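Local coordinates for protein phosphonopyruvate hydrolase (Variovorax sp., PDB 2HJP) that hydrolyses the phosphorus-carbon bond of phosphonopyruvate, giving pyruvate and phosphate with the help of a divalent metal ion such as magnesium, at residues T62-M67 and V96-A101; I82-G87 and K112-D117; S105-E110 and R148-I153; E132-K137 and Q173-A178. One frame throughout, in Å; residues are numbered along the deposited sequence.

Contact 1: residues T62-M67 and V96-A101; sequences THLEMM and VPQYEA
Helix segments 62-67 and 96-101 run in roughly the same direction, their axes 29° apart and 9.7 Å at closest approach, with L64 and Y99 the nearest CA pair. Y99 spans the gap between the helices, its hydroxyl leading. Y99 OH lies 2.6 Å from H63 ND1 in a short, nearly straight hydrogen bond (162°), in which either atom may be the donor. The hydroxyl reaches the imidazole at its edge, near the ring plane, while the two rings meet rim to rim. H63 has CG anti to its backbone N, and chi2 (-92°) turns ND1 toward Y99 OH; its other nitrogen, NE2, bonds to the carbonyl of G41, a substrate-binding residue.

Both helices belong to the outer layer of a TIM-type (beta/alpha)8 barrel, where they follow adjacent strands and pack side by side; M67 and Y99 also touch A80 on the strand beneath. L64 covers one face of the tyrosine: its CD1 sits 3.8 Å from the Y99 ring centroid, almost exactly on the ring normal, a CH-pi contact. M67 instead works at the ring's edge, where its CG is 3.6 Å from Y99 CE1. Further out, L64 CD2 packs against Q98 CB at 3.9 Å, the two side chains crossing at about a right angle.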
loop_
_atom_site.group_PDB
_atom_site.type_symbol
_atom_site.label_atom_id
_atom_site.label_comp_id
_atom_site.label_asym_id
_atom_site.label_seq_id
_atom_site.Cartn_x
_atom_site.Cartn_y
_atom_site.Cartn_z
ATOM N N THR A 62 -2.760 -5.629 3.593
ATOM C CA THR A 62 -1.680 -6.465 3.147
ATOM C C THR A 62 -2.294 -7.744 2.550
ATOM O O THR A 62 -1.882 -8.189 1.473
ATOM C CB THR A 62 -0.734 -6.794 4.295
ATOM O OG1 THR A 62 -0.052 -5.583 4.682
ATOM C CG2 THR A 62 0.287 -7.839 3.886
ATOM N N HIS A 63 -3.309 -8.279 3.209
ATOM C CA HIS A 63 -3.904 -9.482 2.703
ATOM C C HIS A 63 -4.707 -9.256 1.385
ATOM O O HIS A 63 -4.521 -9.985 0.361
ATOM C CB HIS A 63 -4.767 -10.118 3.812
ATOM C CG HIS A 63 -5.458 -11.385 3.378
ATOM N ND1 HIS A 63 -6.724 -11.407 2.836
ATOM C CD2 HIS A 63 -5.019 -12.671 3.368
ATOM C CE1 HIS A 63 -7.046 -12.644 2.500
ATOM N NE2 HIS A 63 -6.029 -13.438 2.807
ATOM N N LEU A 64 -5.494 -8.190 1.360
ATOM C CA LEU A 64 -6.304 -7.866 0.179
ATOM C C LEU A 64 -5.385 -7.650 -1.008
ATOM O O LEU A 64 -5.645 -8.189 -2.091
ATOM C CB LEU A 64 -7.165 -6.596 0.457
ATOM C CG LEU A 64 -7.844 -6.050 -0.819
ATOM C CD1 LEU A 64 -8.858 -7.108 -1.331
ATOM C CD2 LEU A 64 -8.605 -4.727 -0.495
ATOM N N GLU A 65 -4.280 -6.904 -0.828
ATOM C CA GLU A 65 -3.367 -6.702 -1.979
ATOM C C GLU A 65 -2.667 -8.010 -2.426
ATOM O O GLU A 65 -2.430 -8.203 -3.601
ATOM C CB GLU A 65 -2.351 -5.585 -1.668
ATOM C CG GLU A 65 -3.087 -4.255 -1.520
ATOM C CD GLU A 65 -4.069 -3.962 -2.750
ATOM O OE1 GLU A 65 -3.716 -4.104 -3.950
ATOM O OE2 GLU A 65 -5.192 -3.525 -2.526
ATOM N N MET A 66 -2.351 -8.889 -1.477
ATOM C CA MET A 66 -1.765 -10.166 -1.825
ATOM C C MET A 66 -2.810 -10.951 -2.624
ATOM O O MET A 66 -2.421 -11.694 -3.509
ATOM C CB MET A 66 -1.367 -10.978 -0.548
ATOM C CG MET A 66 -0.705 -12.354 -0.905
ATOM S SD MET A 66 0.577 -12.202 -2.203
ATOM C CE MET A 66 1.912 -11.488 -1.145
ATOM N N MET A 67 -4.103 -10.847 -2.297
ATOM C CA MET A 67 -5.106 -11.616 -3.049
ATOM C C MET A 67 -5.140 -11.098 -4.469
ATOM O O MET A 67 -5.231 -11.879 -5.424
ATOM C CB MET A 67 -6.519 -11.549 -2.436
ATOM C CG MET A 67 -6.637 -12.158 -1.010
ATOM S SD MET A 67 -6.012 -13.880 -0.882
ATOM C CE MET A 67 -4.413 -13.672 -0.138
ATOM N N VAL A 96 -16.336 -7.186 1.403
ATOM C CA VAL A 96 -16.573 -8.218 0.370
ATOM C C VAL A 96 -16.416 -7.765 -1.090
ATOM O O VAL A 96 -15.697 -8.400 -1.876
ATOM C CB VAL A 96 -17.952 -8.952 0.686
ATOM C CG1 VAL A 96 -18.417 -9.784 -0.534
ATOM C CG2 VAL A 96 -17.694 -9.901 1.935
ATOM N N PRO A 97 -16.987 -6.620 -1.446
ATOM C CA PRO A 97 -16.859 -6.137 -2.817
ATOM C C PRO A 97 -15.354 -5.864 -3.136
ATOM O O PRO A 97 -14.953 -5.969 -4.274
ATOM C CB PRO A 97 -17.721 -4.837 -2.831
ATOM C CG PRO A 97 -18.684 -5.033 -1.687
ATOM C CD PRO A 97 -17.881 -5.789 -0.634
ATOM N N GLN A 98 -14.547 -5.511 -2.138
ATOM C CA GLN A 98 -13.112 -5.316 -2.422
ATOM C C GLN A 98 -12.396 -6.614 -2.759
ATOM O O GLN A 98 -11.612 -6.642 -3.699
ATOM C CB GLN A 98 -12.399 -4.641 -1.269
ATOM C CG GLN A 98 -12.829 -3.205 -1.132
ATOM C CD GLN A 98 -12.236 -2.590 0.111
ATOM O OE1 GLN A 98 -12.890 -2.503 1.187
ATOM N NE2 GLN A 98 -10.999 -2.187 0.001
ATOM N N TYR A 99 -12.715 -7.675 -2.032
ATOM C CA TYR A 99 -12.126 -9.009 -2.312
ATOM C C TYR A 99 -12.620 -9.517 -3.687
ATOM O O TYR A 99 -11.835 -9.995 -4.507
ATOM C CB TYR A 99 -12.465 -9.973 -1.201
ATOM C CG TYR A 99 -11.460 -9.887 -0.107
ATOM C CD1 TYR A 99 -10.274 -10.634 -0.170
ATOM C CD2 TYR A 99 -11.631 -8.972 0.962
ATOM C CE1 TYR A 99 -9.248 -10.457 0.811
ATOM C CE2 TYR A 99 -10.607 -8.804 1.957
ATOM C CZ TYR A 99 -9.426 -9.553 1.881
ATOM O OH TYR A 99 -8.520 -9.472 2.952
ATOM N N GLU A 100 -13.913 -9.331 -3.968
ATOM C CA GLU A 100 -14.458 -9.704 -5.291
ATOM C C GLU A 100 -13.756 -8.920 -6.400
ATOM O O GLU A 100 -13.241 -9.494 -7.375
ATOM C CB GLU A 100 -15.966 -9.423 -5.361
ATOM C CG GLU A 100 -16.591 -9.948 -6.672
ATOM C CD GLU A 100 -18.119 -9.835 -6.660
ATOM O OE1 GLU A 100 -18.662 -9.160 -5.765
ATOM O OE2 GLU A 100 -18.782 -10.398 -7.549
ATOM N N ALA A 101 -13.658 -7.605 -6.219
ATOM C CA ALA A 101 -12.987 -6.789 -7.215
ATOM C C ALA A 101 -11.509 -7.171 -7.336
ATOM O O ALA A 101 -10.955 -7.029 -8.448
ATOM C CB ALA A 101 -13.124 -5.301 -6.880
#

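Contact 2: residues I82-G87 and K112-D117; sequences IDTGFG and KTFPKD
T84 and F114 make the closest approach between loops 82-87 and 112-117, and it is a van der Waals one: T84 OG1 lies 3.2 Å from F114 CB. The hydroxyl therefore meets the root of the aromatic side chain, with the two side chains crossing at about a right angle. The torsion of T84 puts OG1 between its backbone N and carbonyl carbon (chi1 60°), with CG2 anti to the carbonyl carbon, against K112. That methyl, T84 CG2, packs 3.4 Å from K112 O and 4.1 Å from K112 CB, touching the lysine at its base while the rest of that chain leads away. G87 adds a looser contact, its backbone N 4.3 Å from F114 CD2.

Both loops leave the C-terminal ends of neighbouring barrel strands, 78-81 and 106-110, the end at which a TIM-type barrel carries its active site. Accordingly, the side chain of K112 comes within about 7 Å of the bound phosphonopyruvate and about 5 Å of that of R155, a substrate-binding residue.

No hydrogen bond crosses the contact. Within 82-87 a type II' turn is closed by G85 N bonding to I82 O at 2.7 Å; from outside, K137 NZ binds the carbonyls of T84 and G87, and K116 O bonds to N88 of a neighbouring subunit.

Apolar packing also occurs within 112-117, where the peptide before P115 is cis and P115 CD sits 3.9 Å above the F114 ring, over its centre.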
loop_
_atom_site.group_PDB
_atom_site.type_symbol
_atom_site.label_atom_id
_atom_site.label_comp_id
_atom_site.label_asym_id
_atom_site.label_seq_id
_atom_site.Cartn_x
_atom_site.Cartn_y
_atom_site.Cartn_z
ATOM N N ILE A 82 -10.984 -14.320 4.941
ATOM C CA ILE A 82 -11.189 -12.961 5.477
ATOM C C ILE A 82 -11.413 -12.974 6.981
ATOM O O ILE A 82 -12.074 -12.088 7.556
ATOM C CB ILE A 82 -12.336 -12.193 4.721
ATOM C CG1 ILE A 82 -13.669 -12.926 4.864
ATOM C CG2 ILE A 82 -11.944 -12.095 3.237
ATOM C CD1 ILE A 82 -14.894 -12.111 4.459
ATOM N N ASP A 83 -10.842 -13.987 7.621
ATOM C CA ASP A 83 -10.899 -14.133 9.077
ATOM C C ASP A 83 -12.320 -13.955 9.595
ATOM O O ASP A 83 -13.182 -14.753 9.205
ATOM C CB ASP A 83 -9.952 -13.125 9.748
ATOM C CG ASP A 83 -8.428 -13.498 9.576
ATOM O OD1 ASP A 83 -7.608 -12.836 10.284
ATOM O OD2 ASP A 83 -8.019 -14.395 8.750
ATOM N N THR A 84 -12.564 -12.950 10.464
ATOM C CA THR A 84 -13.914 -12.755 10.942
ATOM C C THR A 84 -14.631 -11.628 10.218
ATOM O O THR A 84 -15.584 -11.071 10.738
ATOM C CB THR A 84 -13.994 -12.442 12.468
ATOM O OG1 THR A 84 -13.277 -11.244 12.752
ATOM C CG2 THR A 84 -13.446 -13.547 13.256
ATOM N N GLY A 85 -14.164 -11.273 9.032
ATOM C CA GLY A 85 -14.792 -10.200 8.273
ATOM C C GLY A 85 -14.246 -8.830 8.588
ATOM O O GLY A 85 -14.778 -7.803 8.132
ATOM N N PHE A 86 -13.180 -8.810 9.387
ATOM C CA PHE A 86 -12.565 -7.539 9.810
ATOM C C PHE A 86 -13.531 -6.586 10.498
ATOM O O PHE A 86 -13.379 -5.389 10.376
ATOM C CB PHE A 86 -11.940 -6.806 8.626
ATOM C CG PHE A 86 -10.955 -7.634 7.892
ATOM C CD1 PHE A 86 -9.748 -7.982 8.513
ATOM C CD2 PHE A 86 -11.270 -8.195 6.658
ATOM C CE1 PHE A 86 -8.881 -8.901 7.924
ATOM C CE2 PHE A 86 -10.419 -9.095 6.054
ATOM C CZ PHE A 86 -9.201 -9.467 6.686
ATOM N N GLY A 87 -14.506 -7.092 11.237
ATOM C CA GLY A 87 -15.426 -6.187 11.898
ATOM C C GLY A 87 -16.808 -6.796 11.938
ATOM O O GLY A 87 -16.931 -8.021 11.897
ATOM N N LYS A 112 -15.904 -16.729 14.960
ATOM C CA LYS A 112 -15.219 -16.415 16.213
ATOM C C LYS A 112 -15.577 -14.935 16.525
ATOM O O LYS A 112 -15.872 -14.144 15.612
ATOM C CB LYS A 112 -13.705 -16.541 16.042
ATOM C CG LYS A 112 -13.264 -17.926 15.656
ATOM C CD LYS A 112 -11.827 -18.328 16.107
ATOM C CE LYS A 112 -10.737 -17.448 15.591
ATOM N NZ LYS A 112 -9.415 -17.865 16.191
ATOM N N THR A 113 -15.551 -14.565 17.789
ATOM C CA THR A 113 -15.832 -13.186 18.153
ATOM C C THR A 113 -14.541 -12.495 17.804
ATOM O O THR A 113 -13.490 -13.149 17.666
ATOM C CB THR A 113 -16.043 -13.002 19.658
ATOM O OG1 THR A 113 -14.823 -13.334 20.326
ATOM C CG2 THR A 113 -17.132 -13.928 20.155
ATOM N N PHE A 114 -14.589 -11.177 17.676
ATOM C CA PHE A 114 -13.386 -10.450 17.350
ATOM C C PHE A 114 -13.565 -9.056 17.868
ATOM O O PHE A 114 -14.580 -8.458 17.641
ATOM C CB PHE A 114 -13.188 -10.362 15.847
ATOM C CG PHE A 114 -12.248 -9.276 15.455
ATOM C CD1 PHE A 114 -10.878 -9.440 15.659
ATOM C CD2 PHE A 114 -12.748 -8.018 15.061
ATOM C CE1 PHE A 114 -10.001 -8.378 15.504
ATOM C CE2 PHE A 114 -11.902 -6.936 14.895
ATOM C CZ PHE A 114 -10.516 -7.095 15.117
ATOM N N PRO A 115 -12.562 -8.516 18.550
ATOM C CA PRO A 115 -11.286 -9.166 18.859
ATOM C C PRO A 115 -11.437 -10.140 20.002
ATOM O O PRO A 115 -12.453 -10.139 20.704
ATOM C CB PRO A 115 -10.387 -8.005 19.262
ATOM C CG PRO A 115 -11.399 -6.965 19.841
ATOM C CD PRO A 115 -12.540 -7.072 18.874
ATOM N N LYS A 116 -10.410 -10.963 20.194
ATOM C CA LYS A 116 -10.397 -11.929 21.280
ATOM C C LYS A 116 -10.564 -11.243 22.650
ATOM O O LYS A 116 -10.018 -10.143 22.939
ATOM C CB LYS A 116 -9.088 -12.741 21.242
ATOM C CG LYS A 116 -8.793 -13.526 22.540
ATOM C CD LYS A 116 -8.157 -14.914 22.315
ATOM C CE LYS A 116 -6.649 -14.967 22.528
ATOM N NZ LYS A 116 -6.112 -16.387 22.717
ATOM N N ASP A 117 -11.332 -11.902 23.505
ATOM C CA ASP A 117 -11.601 -11.384 24.850
ATOM C C ASP A 117 -10.649 -11.933 25.899
ATOM O O ASP A 117 -10.088 -13.027 25.750
ATOM C CB ASP A 117 -13.030 -11.700 25.264
ATOM C CG ASP A 117 -14.025 -10.698 24.709
ATOM O OD1 ASP A 117 -14.881 -11.097 23.876
ATOM O OD2 ASP A 117 -13.941 -9.513 25.120
#

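Contact 3: residues S105-E110 and R148-I153; sequences SAIVME and RDFVVI
I107 meets both F150 and V152, and its side chain can be followed outward from a backbone already fixed to the other strand. At CB it divides. I107 CG2 reaches F150 CZ at 3.7 Å, and CG1, set between the backbone N and carbonyl carbon (chi1 48°), lies 3.9 Å from both F150 CE2 and F150 CZ. The two branches thus meet the far end of the phenylalanine ring, the side chains crossing at about a right angle. From CG1 the chain goes on to I107 CD1, which ends 3.8 Å from V152 CG1; here the two side chains lie side by side and point the same way. A106 CA lies over one face of the F150 ring, offset toward the rim near CE1 and CZ, while nearer the root of the ring F150 CD1 lies 3.6 Å from S105 O.

A106, V108, V151 and I153 occupy the opposite face of the sheet, where V108 CG2 packs 3.8 Å from I153 CB and A106 CB touches I153 CD1.

Four backbone hydrogen bonds set this register: V151 N to S105 O, I107 N to V151 O, I153 N to I107 O and M109 N to I153 O, all between 2.9 and 3.1 Å. The last three come in nearly along the C=O axis. A106 CA, 3.0 Å from V151 O, adds a CA-H...O contact.

Hydrogen bonds in parallel register, with I107 and F150 under the outer helix 89-102 and V108 facing the ligand side near substrate-binding W40 and R155, are the pattern of adjacent strands in a TIM-type barrel.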
loop_
_atom_site.group_PDB
_atom_site.type_symbol
_atom_site.label_atom_id
_atom_site.label_comp_id
_atom_site.label_asym_id
_atom_site.label_seq_id
_atom_site.Cartn_x
_atom_site.Cartn_y
_atom_site.Cartn_z
ATOM N N SER A 105 -12.554 -15.666 -5.922
ATOM C CA SER A 105 -13.799 -16.300 -6.371
ATOM C C SER A 105 -14.688 -16.710 -5.148
ATOM O O SER A 105 -15.895 -17.021 -5.316
ATOM C CB SER A 105 -13.504 -17.509 -7.261
ATOM O OG SER A 105 -13.102 -17.099 -8.584
ATOM N N ALA A 106 -14.108 -16.621 -3.943
ATOM C CA ALA A 106 -14.802 -16.968 -2.688
ATOM C C ALA A 106 -14.090 -16.320 -1.532
ATOM O O ALA A 106 -12.899 -15.935 -1.656
ATOM C CB ALA A 106 -14.745 -18.486 -2.475
ATOM N N ILE A 107 -14.817 -16.219 -0.413
ATOM C CA ILE A 107 -14.250 -15.754 0.832
ATOM C C ILE A 107 -14.760 -16.783 1.836
ATOM O O ILE A 107 -15.769 -17.442 1.618
ATOM C CB ILE A 107 -14.684 -14.338 1.249
ATOM C CG1 ILE A 107 -16.217 -14.116 1.166
ATOM C CG2 ILE A 107 -13.984 -13.371 0.321
ATOM C CD1 ILE A 107 -17.016 -14.748 2.291
ATOM N N VAL A 108 -13.962 -16.976 2.876
ATOM C CA VAL A 108 -14.245 -17.854 4.020
ATOM C C VAL A 108 -14.208 -16.865 5.210
ATOM O O VAL A 108 -13.219 -16.168 5.441
ATOM C CB VAL A 108 -13.169 -18.941 4.225
ATOM C CG1 VAL A 108 -13.425 -19.743 5.609
ATOM C CG2 VAL A 108 -13.229 -19.894 3.062
ATOM N N MET A 109 -15.292 -16.856 5.986
ATOM C CA MET A 109 -15.448 -15.986 7.151
ATOM C C MET A 109 -15.906 -16.901 8.322
ATOM O O MET A 109 -16.820 -17.700 8.160
ATOM C CB MET A 109 -16.510 -14.906 6.864
ATOM C CG MET A 109 -16.647 -13.935 7.971
ATOM S SD MET A 109 -17.710 -12.542 7.604
ATOM C CE MET A 109 -19.181 -13.344 6.941
ATOM N N GLU A 110 -15.232 -16.813 9.457
ATOM C CA GLU A 110 -15.540 -17.669 10.639
ATOM C C GLU A 110 -16.349 -16.960 11.703
ATOM O O GLU A 110 -16.367 -15.710 11.787
ATOM C CB GLU A 110 -14.216 -18.167 11.257
ATOM C CG GLU A 110 -13.361 -16.977 11.760
ATOM C CD GLU A 110 -11.849 -17.222 11.570
ATOM O OE1 GLU A 110 -11.080 -16.766 12.420
ATOM O OE2 GLU A 110 -11.451 -17.882 10.579
ATOM N N ARG A 148 -23.402 -13.243 -8.769
ATOM C CA ARG A 148 -23.982 -14.283 -7.934
ATOM C C ARG A 148 -23.132 -15.558 -7.841
ATOM O O ARG A 148 -23.315 -16.337 -6.900
ATOM C CB ARG A 148 -25.445 -14.644 -8.380
ATOM N N ASP A 149 -22.227 -15.788 -8.812
ATOM C CA ASP A 149 -21.391 -16.978 -8.782
ATOM C C ASP A 149 -20.299 -16.940 -7.716
ATOM O O ASP A 149 -19.781 -17.968 -7.370
ATOM C CB ASP A 149 -20.707 -17.229 -10.118
ATOM C CG ASP A 149 -21.700 -17.555 -11.229
ATOM O OD1 ASP A 149 -22.736 -18.141 -10.910
ATOM O OD2 ASP A 149 -21.412 -17.227 -12.410
ATOM N N PHE A 150 -19.943 -15.751 -7.238
ATOM C CA PHE A 150 -18.916 -15.579 -6.196
ATOM C C PHE A 150 -19.458 -16.356 -4.985
ATOM O O PHE A 150 -20.612 -16.214 -4.655
ATOM C CB PHE A 150 -18.834 -14.107 -5.828
ATOM C CG PHE A 150 -17.901 -13.799 -4.679
ATOM C CD1 PHE A 150 -16.526 -13.526 -4.919
ATOM C CD2 PHE A 150 -18.401 -13.645 -3.383
ATOM C CE1 PHE A 150 -15.676 -13.090 -3.866
ATOM C CE2 PHE A 150 -17.559 -13.211 -2.339
ATOM C CZ PHE A 150 -16.200 -12.935 -2.592
ATOM N N VAL A 151 -18.594 -17.083 -4.294
ATOM C CA VAL A 151 -18.975 -17.980 -3.225
ATOM C C VAL A 151 -18.709 -17.524 -1.817
ATOM O O VAL A 151 -17.594 -17.147 -1.501
ATOM C CB VAL A 151 -18.216 -19.342 -3.474
ATOM C CG1 VAL A 151 -18.415 -20.306 -2.354
ATOM C CG2 VAL A 151 -18.676 -19.896 -4.809
ATOM N N VAL A 152 -19.723 -17.615 -0.958
ATOM C CA VAL A 152 -19.534 -17.227 0.418
ATOM C C VAL A 152 -19.562 -18.466 1.300
ATOM O O VAL A 152 -20.576 -19.160 1.396
ATOM C CB VAL A 152 -20.643 -16.261 0.822
ATOM C CG1 VAL A 152 -20.568 -15.980 2.335
ATOM C CG2 VAL A 152 -20.569 -15.015 -0.058
ATOM N N ILE A 153 -18.441 -18.713 1.965
ATOM C CA ILE A 153 -18.232 -19.878 2.810
ATOM C C ILE A 153 -18.193 -19.473 4.248
ATOM O O ILE A 153 -17.409 -18.609 4.640
ATOM C CB ILE A 153 -16.871 -20.584 2.432
ATOM C CG1 ILE A 153 -16.889 -20.945 0.925
ATOM C CG2 ILE A 153 -16.636 -21.906 3.259
ATOM C CD1 ILE A 153 -15.526 -21.297 0.333
#

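Contact 4: residues E132-K137 and Q173-A178; sequences EEFQGK and QAYEEA
Q135, Y175 and F134 carry most of the surface buried between helix segments 132-137 and 173-178. The aromatic pair is edge-to-face: F134 turns its edge to the face of Y175, with the F134 and Y175 ring centroids 4.7 Å apart and planes at 59°. F134 CD2 is the atom that touches, standing 3.3 Å above the tyrosine plane over the ring centre and 3.5 Å from Y175 CE2. Its CG is anti to the backbone N (chi1 -158°), which starts the ring off toward the neighbouring helix. F134 CB closes on the hydroxyl side of the same ring, 3.7 Å from Y175 CE2. The phenol oxygen itself is gripped elsewhere, by hydrogen bonds with D111 and R171.

The two helices are consecutive members of the outer layer of the TIM-type barrel, on either side of strand 151-156 in the chain, and their axes cross at -35° with a closest approach of 8.9 Å. Beneath the aromatic pair lies that strand: both rings touch A154, and Y175 also touches V156, so the pair lies between the helices and the barrel wall.

Q135 takes over toward the outer side. Its CB lies 3.8 Å from A178 CB, where the backbones come nearest, and A178 CB also rests against Q135 O. From there the glutamine chain runs out extended: Q135 CG passes 3.5 Å from A174 O, and Q135 CD lies 3.8 Å from A174 CB.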
loop_
_atom_site.group_PDB
_atom_site.type_symbol
_atom_site.label_atom_id
_atom_site.label_comp_id
_atom_site.label_asym_id
_atom_site.label_seq_id
_atom_site.Cartn_x
_atom_site.Cartn_y
_atom_site.Cartn_z
ATOM N N GLU A 132 -27.452 -15.335 15.432
ATOM C CA GLU A 132 -28.139 -14.325 14.626
ATOM C C GLU A 132 -27.157 -13.257 14.159
ATOM O O GLU A 132 -27.293 -12.734 13.055
ATOM C CB GLU A 132 -29.272 -13.613 15.410
ATOM C CG GLU A 132 -29.974 -14.450 16.408
ATOM C CD GLU A 132 -29.175 -14.500 17.707
ATOM O OE1 GLU A 132 -28.811 -15.628 18.116
ATOM O OE2 GLU A 132 -28.910 -13.408 18.316
ATOM N N GLU A 133 -26.188 -12.911 14.996
ATOM C CA GLU A 133 -25.230 -11.886 14.550
ATOM C C GLU A 133 -24.456 -12.456 13.345
ATOM O O GLU A 133 -24.274 -11.747 12.348
ATOM C CB GLU A 133 -24.215 -11.457 15.631
ATOM C CG GLU A 133 -23.158 -10.516 14.973
ATOM C CD GLU A 133 -22.039 -9.952 15.927
ATOM O OE1 GLU A 133 -21.971 -10.355 17.117
ATOM O OE2 GLU A 133 -21.228 -9.091 15.444
ATOM N N PHE A 134 -24.025 -13.733 13.413
ATOM C CA PHE A 134 -23.271 -14.236 12.253
ATOM C C PHE A 134 -24.145 -14.374 11.007
ATOM O O PHE A 134 -23.688 -14.159 9.866
ATOM C CB PHE A 134 -22.567 -15.550 12.528
ATOM C CG PHE A 134 -21.410 -15.794 11.576
ATOM C CD1 PHE A 134 -20.231 -14.974 11.640
ATOM C CD2 PHE A 134 -21.474 -16.826 10.642
ATOM C CE1 PHE A 134 -19.140 -15.208 10.781
ATOM C CE2 PHE A 134 -20.384 -17.082 9.768
ATOM C CZ PHE A 134 -19.209 -16.273 9.830
ATOM N N GLN A 135 -25.399 -14.741 11.226
ATOM C CA GLN A 135 -26.344 -14.819 10.127
ATOM C C GLN A 135 -26.386 -13.474 9.475
ATOM O O GLN A 135 -26.413 -13.424 8.248
ATOM C CB GLN A 135 -27.735 -15.212 10.610
ATOM C CG GLN A 135 -27.885 -16.725 10.934
ATOM C CD GLN A 135 -29.345 -17.068 11.241
ATOM O OE1 GLN A 135 -29.994 -17.909 10.572
ATOM N NE2 GLN A 135 -29.868 -16.404 12.250
ATOM N N GLY A 136 -26.387 -12.387 10.270
ATOM C CA GLY A 136 -26.373 -11.038 9.669
ATOM C C GLY A 136 -25.112 -10.788 8.802
ATOM O O GLY A 136 -25.140 -10.156 7.731
ATOM N N LYS A 137 -23.973 -11.233 9.313
ATOM C CA LYS A 137 -22.707 -11.078 8.574
ATOM C C LYS A 137 -22.671 -11.837 7.230
ATOM O O LYS A 137 -22.211 -11.339 6.203
ATOM C CB LYS A 137 -21.576 -11.498 9.511
ATOM C CG LYS A 137 -21.387 -10.447 10.641
ATOM C CD LYS A 137 -20.442 -10.950 11.713
ATOM C CE LYS A 137 -19.005 -10.899 11.222
ATOM N NZ LYS A 137 -17.980 -10.952 12.355
ATOM N N GLN A 173 -26.400 -24.862 9.903
ATOM C CA GLN A 173 -27.730 -24.755 9.286
ATOM C C GLN A 173 -28.230 -23.312 9.291
ATOM O O GLN A 173 -28.854 -22.862 8.365
ATOM C CB GLN A 173 -28.734 -25.662 10.045
ATOM C CG GLN A 173 -28.650 -27.173 9.775
ATOM C CD GLN A 173 -29.646 -27.910 10.695
ATOM O OE1 GLN A 173 -29.535 -27.851 11.925
ATOM N NE2 GLN A 173 -30.632 -28.557 10.107
ATOM N N ALA A 174 -27.935 -22.589 10.352
ATOM C CA ALA A 174 -28.362 -21.204 10.429
ATOM C C ALA A 174 -27.649 -20.379 9.369
ATOM O O ALA A 174 -28.242 -19.466 8.765
ATOM C CB ALA A 174 -28.037 -20.614 11.829
ATOM N N TYR A 175 -26.356 -20.676 9.168
ATOM C CA TYR A 175 -25.555 -19.936 8.192
ATOM C C TYR A 175 -25.987 -20.251 6.777
ATOM O O TYR A 175 -25.999 -19.398 5.907
ATOM C CB TYR A 175 -24.063 -20.278 8.396
ATOM C CG TYR A 175 -23.552 -19.978 9.798
ATOM C CD1 TYR A 175 -22.363 -20.546 10.252
ATOM C CD2 TYR A 175 -24.276 -19.177 10.685
ATOM C CE1 TYR A 175 -21.912 -20.345 11.559
ATOM C CE2 TYR A 175 -23.838 -18.964 11.990
ATOM C CZ TYR A 175 -22.643 -19.555 12.427
ATOM O OH TYR A 175 -22.149 -19.350 13.703
ATOM N N GLU A 176 -26.296 -21.525 6.513
ATOM C CA GLU A 176 -26.779 -21.881 5.176
ATOM C C GLU A 176 -28.123 -21.172 4.952
ATOM O O GLU A 176 -28.421 -20.698 3.894
ATOM C CB GLU A 176 -26.994 -23.392 5.087
ATOM C CG GLU A 176 -27.753 -23.823 3.857
ATOM C CD GLU A 176 -27.826 -25.329 3.723
ATOM O OE1 GLU A 176 -27.235 -26.082 4.519
ATOM O OE2 GLU A 176 -28.460 -25.780 2.780
ATOM N N GLU A 177 -28.929 -21.080 5.998
ATOM C CA GLU A 177 -30.243 -20.396 5.893
ATOM C C GLU A 177 -29.995 -18.909 5.628
ATOM O O GLU A 177 -30.744 -18.311 4.937
ATOM C CB GLU A 177 -30.992 -20.601 7.195
ATOM C CG GLU A 177 -32.280 -19.831 7.431
ATOM C CD GLU A 177 -32.769 -20.075 8.884
ATOM O OE1 GLU A 177 -32.981 -19.095 9.671
ATOM O OE2 GLU A 177 -32.895 -21.287 9.243
ATOM N N ALA A 178 -28.880 -18.341 6.110
ATOM C CA ALA A 178 -28.593 -16.911 5.876
ATOM C C ALA A 178 -27.977 -16.701 4.486
ATOM O O ALA A 178 -27.731 -15.582 4.076
ATOM C CB ALA A 178 -27.616 -16.355 6.981
#

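How the contacts relate
All four contacts lie in one closed eight-stranded parallel barrel and follow one sector of its wall. Contact 3 joins strands 106-110 and 151-156. Contact 1 packs the helices 60-71 and 89-102 that precede this pair, and contact 4 packs helices 131-144 and 165-177. Measured between centres, contact 1 is about 12 Å and contact 4 about 14 Å from contact 3, whereas contacts 1 and 4 are about 23 Å apart and do not touch. Contact 2 lies among the loops at the strands' C-terminal ends and touches each of the others. D83 O to E110 N (2.9 Å) probably ties it to the strand, and K137 links it to contact 4. Along the chain contacts 1 and 2 interleave, as do 2 and 3, and 3 and 4.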